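PDB 2QH5: mannose-6-phosphate isomerase, which probably makes GDP-mannose from mannose 1-phosphate and GTP, the crystallised piece being the N-terminal nucleotidyltransferase domain of a longer, probably bifunctional enzyme. Local coordinates for residues G80-L86 with K229-E235; A95-M100 with C213-F217; D113-D118 with A264-D268; V139-I145 with Y185-F191. One frame throughout, in Å; residues are numbered along the deposited sequence.

Contact 1 of 4, residues G80-L86 with K229-E235; sequences GFLLESL and KIARLSE
Strand 80-84 and strand 230-233 run parallel, their axes 4.7 Å apart, and two backbone bonds join them. A231 N gives its hydrogen to F81 O at 3.2 Å. L83 N reaches A231 O at 2.8 Å in a nearly straight bond. This is a parallel pair in the mixed sheet of a GT-A nucleotidyltransferase domain, where strand 53-59 pairs with the other edge of strand 78-84. On the face that carries F81, L83 and I230, the isoleucine sits between its two neighbours. Its CD1 lies alongside F81 CB at 3.7 Å, both side chains pointing the same way, while I230 CG2 meets L83 CD1 at 3.8 Å. The ring of F81 continues past this pair to Y63, which it meets edge to face. Across the sheet, the methyl carbons L82 CD1 and L233 CD1 touch at 3.7 Å. From strand 230-233, R232 sends out its bent chain so that NH2 comes to 3.4 Å from S85 CB, just past the other strand, and reaches a salt bridge with E60. One side-chain bond closes the far end: S85 OG donates to L233 O at 3.1 Å, from 22° out of the carbonyl plane.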
loop_
_atom_site.group_PDB
_atom_site.type_symbol
_atom_site.label_atom_id
_atom_site.label_comp_id
_atom_site.label_asym_id
_atom_site.label_seq_id
_atom_site.Cartn_x
_atom_site.Cartn_y
_atom_site.Cartn_z
ATOM N N GLY A 80 13.555 -7.363 0.779
ATOM C CA GLY A 80 14.340 -6.161 0.537
ATOM C C GLY A 80 13.742 -4.987 1.279
ATOM O O GLY A 80 12.585 -5.035 1.703
ATOM N N PHE A 81 14.535 -3.930 1.440
ATOM C CA PHE A 81 14.097 -2.716 2.120
ATOM C C PHE A 81 14.293 -1.494 1.253
ATOM O O PHE A 81 15.235 -1.416 0.480
ATOM C CB PHE A 81 14.904 -2.491 3.387
ATOM C CG PHE A 81 14.382 -3.221 4.576
ATOM C CD1 PHE A 81 13.641 -2.548 5.540
ATOM C CD2 PHE A 81 14.638 -4.575 4.746
ATOM C CE1 PHE A 81 13.165 -3.221 6.666
ATOM C CE2 PHE A 81 14.155 -5.252 5.852
ATOM C CZ PHE A 81 13.423 -4.576 6.818
ATOM N N LEU A 82 13.390 -0.539 1.397
ATOM C CA LEU A 82 13.597 0.784 0.871
ATOM C C LEU A 82 13.503 1.718 2.056
ATOM O O LEU A 82 12.426 1.893 2.650
ATOM C CB LEU A 82 12.545 1.135 -0.172
ATOM C CG LEU A 82 12.394 2.631 -0.479
ATOM C CD1 LEU A 82 13.625 3.188 -1.186
ATOM C CD2 LEU A 82 11.140 2.888 -1.275
ATOM N N LEU A 83 14.636 2.319 2.397
ATOM C CA LEU A 83 14.727 3.172 3.569
ATOM C C LEU A 83 14.473 4.638 3.247
ATOM O O LEU A 83 14.915 5.162 2.231
ATOM C CB LEU A 83 16.069 2.976 4.270
ATOM C CG LEU A 83 16.356 1.516 4.629
ATOM C CD1 LEU A 83 17.659 1.409 5.384
ATOM C CD2 LEU A 83 15.221 0.918 5.443
ATOM N N GLU A 84 13.726 5.299 4.113
ATOM C CA GLU A 84 13.406 6.680 3.862
ATOM C C GLU A 84 14.056 7.598 4.887
ATOM O O GLU A 84 14.030 7.329 6.095
ATOM C CB GLU A 84 11.890 6.872 3.784
ATOM C CG GLU A 84 11.253 6.019 2.678
ATOM C CD GLU A 84 9.870 6.483 2.269
ATOM O OE1 GLU A 84 9.680 6.776 1.062
ATOM O OE2 GLU A 84 8.984 6.549 3.151
ATOM N N SER A 85 14.685 8.656 4.375
ATOM C CA SER A 85 15.123 9.780 5.189
ATOM C C SER A 85 13.885 10.581 5.581
ATOM O O SER A 85 13.559 10.694 6.765
ATOM C CB SER A 85 16.122 10.645 4.411
ATOM O OG SER A 85 15.837 10.651 3.017
ATOM N N LEU A 86 13.194 11.108 4.571
ATOM C CA LEU A 86 11.910 11.785 4.738
ATOM C C LEU A 86 10.798 10.923 4.175
ATOM O O LEU A 86 11.030 10.072 3.310
ATOM C CB LEU A 86 11.882 13.100 3.954
ATOM C CG LEU A 86 13.037 14.096 3.983
ATOM C CD1 LEU A 86 13.005 14.939 2.714
ATOM C CD2 LEU A 86 12.992 14.975 5.236
ATOM N N LYS A 229 20.503 -6.501 1.279
ATOM C CA LYS A 229 20.550 -5.423 0.305
ATOM C C LYS A 229 19.475 -4.419 0.681
ATOM O O LYS A 229 18.333 -4.784 0.928
ATOM C CB LYS A 229 20.315 -5.934 -1.116
ATOM C CG LYS A 229 20.162 -4.832 -2.174
ATOM C CD LYS A 229 19.760 -5.415 -3.529
ATOM C CE LYS A 229 19.597 -4.333 -4.589
ATOM N NZ LYS A 229 18.878 -4.810 -5.813
ATOM N N ILE A 230 19.878 -3.158 0.741
ATOM C CA ILE A 230 19.029 -2.056 1.124
ATOM C C ILE A 230 19.106 -1.090 -0.033
ATOM O O ILE A 230 20.020 -1.166 -0.846
ATOM C CB ILE A 230 19.545 -1.423 2.469
ATOM C CG1 ILE A 230 18.655 -1.851 3.627
ATOM C CG2 ILE A 230 19.631 0.110 2.433
ATOM C CD1 ILE A 230 18.451 -3.339 3.701
ATOM N N ALA A 231 18.117 -0.225 -0.146
ATOM C CA ALA A 231 18.216 0.925 -1.016
ATOM C C ALA A 231 17.693 2.083 -0.189
ATOM O O ALA A 231 16.727 1.898 0.548
ATOM C CB ALA A 231 17.370 0.729 -2.245
ATOM N N ARG A 232 18.368 3.235 -0.229
ATOM C CA ARG A 232 17.730 4.482 0.209
ATOM C C ARG A 232 17.974 5.632 -0.730
ATOM O O ARG A 232 18.828 5.561 -1.613
ATOM C CB ARG A 232 17.998 4.881 1.676
ATOM C CG ARG A 232 19.366 4.684 2.255
ATOM C CD ARG A 232 20.111 6.000 2.454
ATOM N NE ARG A 232 19.458 7.000 3.304
ATOM C CZ ARG A 232 19.841 8.278 3.360
ATOM N NH1 ARG A 232 20.857 8.704 2.622
ATOM N NH2 ARG A 232 19.211 9.140 4.143
ATOM N N LEU A 233 17.177 6.677 -0.546
ATOM C CA LEU A 233 17.326 7.909 -1.290
ATOM C C LEU A 233 17.738 9.029 -0.345
ATOM O O LEU A 233 17.248 9.111 0.792
ATOM C CB LEU A 233 16.016 8.299 -1.980
ATOM C CG LEU A 233 15.199 7.275 -2.757
ATOM C CD1 LEU A 233 14.019 6.843 -1.918
ATOM C CD2 LEU A 233 14.718 7.923 -4.043
ATOM N N SER A 234 18.623 9.896 -0.833
ATOM C CA SER A 234 19.098 11.058 -0.082
ATOM C C SER A 234 17.958 11.970 0.331
ATOM O O SER A 234 16.949 12.076 -0.373
ATOM C CB SER A 234 20.082 11.868 -0.928
ATOM O OG SER A 234 19.411 12.568 -1.962
ATOM N N GLU A 235 18.135 12.636 1.466
ATOM C CA GLU A 235 17.195 13.645 1.936
ATOM C C GLU A 235 17.032 14.739 0.886
ATOM O O GLU A 235 15.955 15.310 0.734
ATOM C CB GLU A 235 17.690 14.240 3.252
ATOM C CG GLU A 235 16.670 15.116 3.942
ATOM C CD GLU A 235 17.154 15.643 5.271
ATOM O OE1 GLU A 235 16.552 16.618 5.773
ATOM O OE2 GLU A 235 18.131 15.086 5.815
#

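Contact 2 of 4, residues A95-M100 with C213-F217; sequences ALSALM and CERAF
L99 and F217 make the broadest part of this helix-to-helix contact, in which the last turns of helix 90-99 and helix 207-216 meet through an aromatic ring, two leucines, a methionine and the small A95 and C213. The ring of F217 is the main bump. With CG anti to the backbone N (chi1 -176°), it reaches across to the end of helix 90-99 and settles on L99 and M100. L99 CB lies over one face, 4.2 Å from the ring centroid and 22° off the normal, a CH-pi contact displaced toward the rim. M100 CG comes in the ring plane instead, 3.6 Å from F217 CE2 at the edge. The leading corner of the ring, F217 CZ, rests 3.5 Å from the backbone atom L99 O.

A second hollow lies one turn back, around C213. Its SG fits between A95 and L96, touching A95 CB at 3.8 Å and L96 CG at 4.0 Å. In return, two leucine methyl groups approach the same carbonyl oxygen of C213: L96 CD2 stands 3.6 Å from C213 O, and L99 CD1 3.7 Å from it. That carbonyl already accepts from F217 N, four residues on. L199 and L202 of helix 195-205 pack against L99 and A95, while L96 and A216 also touch L233 of the neighbouring sheet, placing the contact in a helical layer beside that sheet. The side chains that meet are apolar or nearly so, which suggests that shape and the burial of apolar surface, more than directed bonds, hold the two helices together.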
loop_
_atom_site.group_PDB
_atom_site.type_symbol
_atom_site.label_atom_id
_atom_site.label_comp_id
_atom_site.label_asym_id
_atom_site.label_seq_id
_atom_site.Cartn_x
_atom_site.Cartn_y
_atom_site.Cartn_z
ATOM N N ALA A 95 5.024 4.780 -6.057
ATOM C CA ALA A 95 5.696 5.028 -7.341
ATOM C C ALA A 95 7.157 4.600 -7.343
ATOM O O ALA A 95 7.637 4.046 -8.337
ATOM C CB ALA A 95 5.578 6.472 -7.743
ATOM N N LEU A 96 7.853 4.842 -6.232
ATOM C CA LEU A 96 9.253 4.431 -6.085
ATOM C C LEU A 96 9.384 2.914 -6.116
ATOM O O LEU A 96 10.200 2.378 -6.871
ATOM C CB LEU A 96 9.900 5.058 -4.832
ATOM C CG LEU A 96 10.158 6.589 -4.901
ATOM C CD1 LEU A 96 10.459 7.228 -3.545
ATOM C CD2 LEU A 96 11.245 6.969 -5.911
ATOM N N SER A 97 8.558 2.233 -5.325
ATOM C CA SER A 97 8.468 0.756 -5.299
ATOM C C SER A 97 8.182 0.122 -6.657
ATOM O O SER A 97 8.739 -0.927 -6.990
ATOM C CB SER A 97 7.373 0.313 -4.334
ATOM O OG SER A 97 7.512 0.956 -3.081
ATOM N N ALA A 98 7.300 0.756 -7.426
ATOM C CA ALA A 98 6.984 0.321 -8.781
ATOM C C ALA A 98 8.174 0.511 -9.725
ATOM O O ALA A 98 8.419 -0.325 -10.590
ATOM C CB ALA A 98 5.769 1.069 -9.297
ATOM N N LEU A 99 8.922 1.601 -9.547
ATOM C CA LEU A 99 10.124 1.853 -10.340
ATOM C C LEU A 99 11.256 0.884 -9.980
ATOM O O LEU A 99 12.123 0.617 -10.803
ATOM C CB LEU A 99 10.600 3.306 -10.203
ATOM C CG LEU A 99 9.726 4.468 -10.718
ATOM C CD1 LEU A 99 10.273 5.770 -10.204
ATOM C CD2 LEU A 99 9.560 4.533 -12.248
ATOM N N MET A 100 11.231 0.357 -8.754
ATOM C CA MET A 100 12.161 -0.696 -8.334
ATOM C C MET A 100 11.692 -2.080 -8.780
ATOM O O MET A 100 12.246 -3.092 -8.348
ATOM C CB MET A 100 12.333 -0.700 -6.809
ATOM C CG MET A 100 13.194 0.414 -6.253
ATOM S SD MET A 100 13.081 0.603 -4.453
ATOM C CE MET A 100 12.549 2.305 -4.449
ATOM N N CYS A 213 9.485 11.429 -8.888
ATOM C CA CYS A 213 9.936 10.110 -8.450
ATOM C C CYS A 213 10.989 9.519 -9.387
ATOM O O CYS A 213 11.905 8.847 -8.931
ATOM C CB CYS A 213 8.755 9.149 -8.308
ATOM S SG CYS A 213 7.879 9.318 -6.762
ATOM N N GLU A 214 10.852 9.779 -10.687
ATOM C CA GLU A 214 11.798 9.294 -11.698
ATOM C C GLU A 214 13.209 9.854 -11.512
ATOM O O GLU A 214 14.191 9.129 -11.682
ATOM C CB GLU A 214 11.297 9.606 -13.115
ATOM C CG GLU A 214 10.274 8.607 -13.676
ATOM C CD GLU A 214 9.619 9.081 -14.977
ATOM O OE1 GLU A 214 9.504 10.314 -15.189
ATOM O OE2 GLU A 214 9.218 8.215 -15.790
ATOM N N ARG A 215 13.307 11.135 -11.166
ATOM C CA ARG A 215 14.609 11.754 -10.906
ATOM C C ARG A 215 15.142 11.436 -9.509
ATOM O O ARG A 215 16.350 11.391 -9.308
ATOM C CB ARG A 215 14.581 13.271 -11.141
ATOM C CG ARG A 215 13.448 14.007 -10.440
ATOM C CD ARG A 215 13.719 15.504 -10.321
ATOM N NE ARG A 215 14.501 15.808 -9.123
ATOM C CZ ARG A 215 15.805 16.084 -9.118
ATOM N NH1 ARG A 215 16.493 16.108 -10.255
ATOM N NH2 ARG A 215 16.420 16.340 -7.969
ATOM N N ALA A 216 14.246 11.228 -8.547
ATOM C CA ALA A 216 14.653 10.836 -7.201
ATOM C C ALA A 216 15.265 9.438 -7.251
ATOM O O ALA A 216 16.320 9.193 -6.674
ATOM C CB ALA A 216 13.476 10.877 -6.248
ATOM N N PHE A 217 14.598 8.544 -7.972
ATOM C CA PHE A 217 15.083 7.193 -8.239
ATOM C C PHE A 217 16.498 7.177 -8.854
ATOM O O PHE A 217 17.229 6.195 -8.713
ATOM C CB PHE A 217 14.076 6.464 -9.154
ATOM C CG PHE A 217 14.421 5.029 -9.428
ATOM C CD1 PHE A 217 15.111 4.670 -10.586
ATOM C CD2 PHE A 217 14.062 4.031 -8.528
ATOM C CE1 PHE A 217 15.448 3.343 -10.836
ATOM C CE2 PHE A 217 14.390 2.700 -8.776
ATOM C CZ PHE A 217 15.083 2.357 -9.931
#

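Contact 3 of 4, residues D113-D118 with A264-D268; sequences DHLIKD and AKWSD
The imidazole of H114 carries the indole of W266 over one face, with W266 NE1 3.3 Å above the plane and over the ring centre. The pair is T-shaped: the tryptophan presents its edge to the histidine face, the planes at 67° and the centroid of its five-membered ring 4.4 Å from that of the imidazole. At the edge of the histidine, in its plane, lies D268 OD1, and a water joins the two residues, 2.6 Å from H114 NE2 and donating a weak bond to D268 OD1. The indole has its own neighbour at the edge, where I116 CG1 and I116 CD1 both lie about 4.0 Å from W266 CD1. A chi1 of 176°, with CG turned away from the backbone N, swings the NE1 edge of the indole onto H114.

The rings belong to two loops that run antiparallel, one leading from strand 106-111 into helix 119-134, the other following strand 257-261 in the nucleotidyltransferase domain. They meet in a single beta bridge between L115 and S267. S267 N donates to L115 O at 2.8 Å, while the return bond from L115 N is weak. Farther along, A264 O takes a bond from D118 N at 3.0 Å, the donor standing above the carbonyl plane, and a weaker one from K117 N. D118 is also the N-cap of helix 119-134, its OD2 accepting from A121 N. I116 CG2 packs on A264 CB at 3.9 Å.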
loop_
_atom_site.group_PDB
_atom_site.type_symbol
_atom_site.label_atom_id
_atom_site.label_comp_id
_atom_site.label_asym_id
_atom_site.label_seq_id
_atom_site.Cartn_x
_atom_site.Cartn_y
_atom_site.Cartn_z
ATOM N N ASP A 113 0.144 -1.207 9.623
ATOM C CA ASP A 113 -0.674 -0.976 10.822
ATOM C C ASP A 113 -2.096 -1.550 10.706
ATOM O O ASP A 113 -3.067 -0.942 11.170
ATOM C CB ASP A 113 -0.710 0.521 11.177
ATOM C CG ASP A 113 -1.120 1.407 9.999
ATOM O OD1 ASP A 113 -0.748 2.599 9.991
ATOM O OD2 ASP A 113 -1.810 0.924 9.077
ATOM N N HIS A 114 -2.204 -2.721 10.085
ATOM C CA HIS A 114 -3.486 -3.376 9.863
ATOM C C HIS A 114 -3.629 -4.644 10.683
ATOM O O HIS A 114 -2.698 -5.454 10.772
ATOM C CB HIS A 114 -3.665 -3.732 8.385
ATOM C CG HIS A 114 -4.146 -2.596 7.536
ATOM N ND1 HIS A 114 -4.118 -2.640 6.158
ATOM C CD2 HIS A 114 -4.658 -1.386 7.865
ATOM C CE1 HIS A 114 -4.605 -1.511 5.676
ATOM N NE2 HIS A 114 -4.935 -0.731 6.690
ATOM N N LEU A 115 -4.810 -4.814 11.268
ATOM C CA LEU A 115 -5.168 -6.055 11.934
ATOM C C LEU A 115 -6.247 -6.760 11.111
ATOM O O LEU A 115 -7.322 -6.206 10.856
ATOM C CB LEU A 115 -5.659 -5.790 13.358
ATOM C CG LEU A 115 -5.234 -6.739 14.486
ATOM C CD1 LEU A 115 -6.014 -6.395 15.754
ATOM C CD2 LEU A 115 -5.391 -8.227 14.135
ATOM N N ILE A 116 -5.932 -7.975 10.681
ATOM C CA ILE A 116 -6.843 -8.788 9.897
ATOM C C ILE A 116 -6.835 -10.182 10.513
ATOM O O ILE A 116 -5.803 -10.857 10.532
ATOM C CB ILE A 116 -6.441 -8.804 8.400
ATOM C CG1 ILE A 116 -6.828 -7.475 7.742
ATOM C CG2 ILE A 116 -7.115 -9.953 7.656
ATOM C CD1 ILE A 116 -5.960 -7.071 6.574
ATOM N N LYS A 117 -7.991 -10.589 11.036
ATOM C CA LYS A 117 -8.106 -11.832 11.792
ATOM C C LYS A 117 -8.571 -13.031 10.962
ATOM O O LYS A 117 -8.008 -14.122 11.080
ATOM C CB LYS A 117 -8.990 -11.629 13.023
ATOM C CG LYS A 117 -8.241 -11.022 14.199
ATOM C CD LYS A 117 -9.146 -10.165 15.068
ATOM C CE LYS A 117 -9.418 -8.815 14.416
ATOM N NZ LYS A 117 -10.348 -7.973 15.220
ATOM N N ASP A 118 -9.588 -12.836 10.124
ATOM C CA ASP A 118 -10.009 -13.895 9.209
ATOM C C ASP A 118 -9.032 -13.950 8.041
ATOM O O ASP A 118 -9.138 -13.177 7.093
ATOM C CB ASP A 118 -11.446 -13.677 8.720
ATOM C CG ASP A 118 -12.066 -14.938 8.122
ATOM O OD1 ASP A 118 -13.237 -15.226 8.448
ATOM O OD2 ASP A 118 -11.398 -15.644 7.330
ATOM N N ALA A 264 -13.078 -9.458 6.805
ATOM C CA ALA A 264 -12.065 -10.250 7.497
ATOM C C ALA A 264 -11.716 -9.726 8.895
ATOM O O ALA A 264 -10.669 -10.077 9.445
ATOM C CB ALA A 264 -10.809 -10.358 6.631
ATOM N N LYS A 265 -12.612 -8.915 9.462
ATOM C CA LYS A 265 -12.385 -8.201 10.733
ATOM C C LYS A 265 -11.194 -7.243 10.653
ATOM O O LYS A 265 -10.257 -7.310 11.455
ATOM C CB LYS A 265 -12.259 -9.158 11.927
ATOM C CG LYS A 265 -13.579 -9.483 12.599
ATOM C CD LYS A 265 -13.353 -10.149 13.945
ATOM C CE LYS A 265 -14.650 -10.262 14.728
ATOM N NZ LYS A 265 -14.412 -10.817 16.089
ATOM N N TRP A 266 -11.260 -6.351 9.669
ATOM C CA TRP A 266 -10.218 -5.369 9.407
ATOM C C TRP A 266 -10.231 -4.242 10.443
ATOM O O TRP A 266 -11.272 -3.626 10.695
ATOM C CB TRP A 266 -10.411 -4.811 7.995
ATOM C CG TRP A 266 -9.473 -3.709 7.600
ATOM C CD1 TRP A 266 -8.247 -3.848 7.014
ATOM C CD2 TRP A 266 -9.700 -2.296 7.726
ATOM N NE1 TRP A 266 -7.692 -2.612 6.780
ATOM C CE2 TRP A 266 -8.563 -1.643 7.207
ATOM C CE3 TRP A 266 -10.751 -1.523 8.234
ATOM C CZ2 TRP A 266 -8.447 -0.251 7.183
ATOM C CZ3 TRP A 266 -10.633 -0.142 8.209
ATOM C CH2 TRP A 266 -9.489 0.478 7.686
ATOM N N SER A 267 -9.069 -3.983 11.038
ATOM C CA SER A 267 -8.931 -2.916 12.029
ATOM C C SER A 267 -7.842 -1.907 11.656
ATOM O O SER A 267 -6.883 -2.238 10.954
ATOM C CB SER A 267 -8.666 -3.495 13.421
ATOM O OG SER A 267 -9.840 -4.069 13.966
ATOM N N ASP A 268 -8.009 -0.677 12.141
ATOM C CA ASP A 268 -7.056 0.400 11.900
ATOM C C ASP A 268 -6.834 1.232 13.163
ATOM O O ASP A 268 -5.698 1.477 13.571
ATOM C CB ASP A 268 -7.544 1.297 10.761
ATOM C CG ASP A 268 -6.440 2.174 10.191
ATOM O OD1 ASP A 268 -5.275 1.720 10.138
ATOM O OD2 ASP A 268 -6.737 3.317 9.787
HETATM O O HOH W 1 -4.914 1.771 7.366
#

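Contact 4 of 4, residues V139-I145 with Y185-F191; sequences VTFGVSI and YFNSGMF
Three backbone bonds bind V139-I145 to Y185-F191. V143 and F186 form a hydrogen-bonded antiparallel pair: F186 N gives to V143 O at 2.7 Å and V143 N to F186 O at 2.9 Å. S188 N adds the third, meeting F141 O at 3.0 Å.

Of the aromatic contacts, the most centred is a CH-pi one, I145 CG1 lying 3.9 Å from the centroid of F186 and only 5° off the ring normal; the other branch, I145 CG2, touches the rim at F186 CZ and CE2. M190 lies over a face of F141, with CE toward the rim and M190 SD 5.1 Å from the F141 ring centroid, a distant Met-aromatic contact.

Here the mixed sheet of the domain bends: strand 184-194 is broken at G189, and strand 138-144, with strand 257-261 on its other edge, pairs with the first half and keeps a backbone bond between V139 and V192 in the second. Side-chain bonds shape the corner. N187 OD1 accepts from G189 N at 3.2 Å, an Asx turn, with the donor above the amide plane. In the ST turn that follows, S188 OG accepts from M190 N at 3.0 Å; its chi1 of 74° brings OG to 3.2 Å from F141 CB.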
loop_
_atom_site.group_PDB
_atom_site.type_symbol
_atom_site.label_atom_id
_atom_site.label_comp_id
_atom_site.label_asym_id
_atom_site.label_seq_id
_atom_site.Cartn_x
_atom_site.Cartn_y
_atom_site.Cartn_z
ATOM N N VAL A 139 -6.679 -2.127 -8.331
ATOM C CA VAL A 139 -7.643 -2.770 -7.467
ATOM C C VAL A 139 -7.525 -2.203 -6.081
ATOM O O VAL A 139 -6.435 -2.126 -5.515
ATOM C CB VAL A 139 -7.472 -4.315 -7.443
ATOM C CG1 VAL A 139 -8.651 -4.967 -6.767
ATOM C CG2 VAL A 139 -7.308 -4.859 -8.854
ATOM N N THR A 140 -8.668 -1.792 -5.551
ATOM C CA THR A 140 -8.775 -1.288 -4.197
ATOM C C THR A 140 -9.663 -2.233 -3.371
ATOM O O THR A 140 -10.268 -3.149 -3.925
ATOM C CB THR A 140 -9.322 0.148 -4.201
ATOM O OG1 THR A 140 -9.156 0.719 -2.900
ATOM C CG2 THR A 140 -10.792 0.179 -4.601
ATOM N N PHE A 141 -9.723 -2.032 -2.056
ATOM C CA PHE A 141 -10.466 -2.935 -1.183
ATOM C C PHE A 141 -11.472 -2.191 -0.308
ATOM O O PHE A 141 -11.121 -1.223 0.370
ATOM C CB PHE A 141 -9.523 -3.747 -0.289
ATOM C CG PHE A 141 -8.695 -4.773 -1.021
ATOM C CD1 PHE A 141 -7.555 -4.404 -1.739
ATOM C CD2 PHE A 141 -9.024 -6.120 -0.952
ATOM C CE1 PHE A 141 -6.781 -5.356 -2.402
ATOM C CE2 PHE A 141 -8.250 -7.082 -1.613
ATOM C CZ PHE A 141 -7.128 -6.699 -2.334
ATOM N N GLY A 142 -12.718 -2.661 -0.310
ATOM C CA GLY A 142 -13.779 -2.016 0.448
ATOM C C GLY A 142 -14.039 -2.639 1.807
ATOM O O GLY A 142 -13.985 -3.859 1.963
ATOM N N VAL A 143 -14.315 -1.790 2.790
ATOM C CA VAL A 143 -14.701 -2.237 4.124
ATOM C C VAL A 143 -16.013 -1.552 4.489
ATOM O O VAL A 143 -16.135 -0.328 4.381
ATOM C CB VAL A 143 -13.600 -1.944 5.180
ATOM C CG1 VAL A 143 -14.139 -2.082 6.601
ATOM C CG2 VAL A 143 -12.411 -2.874 4.980
ATOM N N SER A 144 -16.990 -2.359 4.900
ATOM C CA SER A 144 -18.342 -1.888 5.196
ATOM C C SER A 144 -18.389 -0.954 6.396
ATOM O O SER A 144 -17.979 -1.311 7.501
ATOM C CB SER A 144 -19.288 -3.073 5.397
ATOM O OG SER A 144 -18.619 -4.148 6.033
ATOM N N ILE A 145 -18.895 0.248 6.146
ATOM C CA ILE A 145 -18.949 1.320 7.130
ATOM C C ILE A 145 -19.919 1.033 8.276
ATOM O O ILE A 145 -21.067 0.642 8.046
ATOM C CB ILE A 145 -19.385 2.644 6.454
ATOM C CG1 ILE A 145 -18.518 2.935 5.225
ATOM C CG2 ILE A 145 -19.355 3.799 7.447
ATOM C CD1 ILE A 145 -18.990 4.119 4.402
ATOM N N TYR A 185 -18.253 2.211 0.920
ATOM C CA TYR A 185 -17.271 1.438 1.672
ATOM C C TYR A 185 -16.095 2.321 2.106
ATOM O O TYR A 185 -15.757 3.304 1.438
ATOM C CB TYR A 185 -16.733 0.279 0.825
ATOM C CG TYR A 185 -17.747 -0.748 0.355
ATOM C CD1 TYR A 185 -17.798 -2.018 0.928
ATOM C CD2 TYR A 185 -18.624 -0.469 -0.692
ATOM C CE1 TYR A 185 -18.709 -2.972 0.487
ATOM C CE2 TYR A 185 -19.544 -1.412 -1.133
ATOM C CZ TYR A 185 -19.579 -2.660 -0.544
ATOM O OH TYR A 185 -20.491 -3.589 -0.991
ATOM N N PHE A 186 -15.480 1.969 3.233
ATOM C CA PHE A 186 -14.207 2.566 3.628
ATOM C C PHE A 186 -13.116 1.996 2.744
ATOM O O PHE A 186 -13.048 0.784 2.531
ATOM C CB PHE A 186 -13.858 2.234 5.085
ATOM C CG PHE A 186 -14.587 3.066 6.106
ATOM C CD1 PHE A 186 -14.727 4.442 5.942
ATOM C CD2 PHE A 186 -15.103 2.470 7.257
ATOM C CE1 PHE A 186 -15.388 5.211 6.895
ATOM C CE2 PHE A 186 -15.765 3.229 8.213
ATOM C CZ PHE A 186 -15.906 4.604 8.034
ATOM N N ASN A 187 -12.263 2.867 2.225
ATOM C CA ASN A 187 -11.059 2.405 1.556
ATOM C C ASN A 187 -10.085 1.808 2.571
ATOM O O ASN A 187 -9.739 2.446 3.568
ATOM C CB ASN A 187 -10.399 3.537 0.773
ATOM C CG ASN A 187 -9.097 3.113 0.137
ATOM O OD1 ASN A 187 -8.918 1.944 -0.228
ATOM N ND2 ASN A 187 -8.168 4.052 0.017
ATOM N N SER A 188 -9.648 0.581 2.311
ATOM C CA SER A 188 -8.779 -0.130 3.236
ATOM C C SER A 188 -7.380 0.460 3.238
ATOM O O SER A 188 -6.648 0.330 4.215
ATOM C CB SER A 188 -8.703 -1.608 2.872
ATOM O OG SER A 188 -7.913 -1.795 1.714
ATOM N N GLY A 189 -7.011 1.111 2.142
ATOM C CA GLY A 189 -5.659 1.625 1.981
ATOM C C GLY A 189 -4.743 0.600 1.344
ATOM O O GLY A 189 -3.626 0.932 0.974
ATOM N N MET A 190 -5.213 -0.645 1.228
ATOM C CA MET A 190 -4.514 -1.703 0.479
ATOM C C MET A 190 -4.786 -1.562 -1.016
ATOM O O MET A 190 -5.794 -0.971 -1.400
ATOM C CB MET A 190 -4.988 -3.085 0.915
ATOM C CG MET A 190 -4.963 -3.356 2.404
ATOM S SD MET A 190 -5.472 -5.049 2.736
ATOM C CE MET A 190 -4.718 -5.910 1.347
ATOM N N PHE A 191 -3.908 -2.122 -1.855
ATOM C CA PHE A 191 -4.007 -1.968 -3.308
ATOM C C PHE A 191 -3.318 -3.102 -4.025
ATOM O O PHE A 191 -2.308 -3.598 -3.550
ATOM C CB PHE A 191 -3.348 -0.670 -3.789
ATOM C CG PHE A 191 -4.010 0.572 -3.294
ATOM C CD1 PHE A 191 -3.392 1.357 -2.331
ATOM C CD2 PHE A 191 -5.254 0.956 -3.777
ATOM C CE1 PHE A 191 -4.005 2.497 -1.852
ATOM C CE2 PHE A 191 -5.877 2.099 -3.302
ATOM C CZ PHE A 191 -5.251 2.873 -2.341
#

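How the contacts relate
From the N terminus, strand 78-84 opens the loop that contact 1 closes, 143 residues later, at strand 230-233. Helix 90-99 comes next, and contact 2, which joins it to helix 207-216, is nested within that loop; the two touch where L233 CD2 lies 3.3 Å from A216 O, tying sheet to helices. Contact 3 links the loop after strand 106-111 to the loop after strand 257-261, beyond contact 1, and therefore crosses both earlier ones. Contact 4, pairing strand 138-144 with strand 184-194, is nested inside all three loops. It meets contact 3 at H114 CE1 and S188 O, 3.1 Å apart, whereas the centres of contacts 1 and 4 are about 28 Å apart.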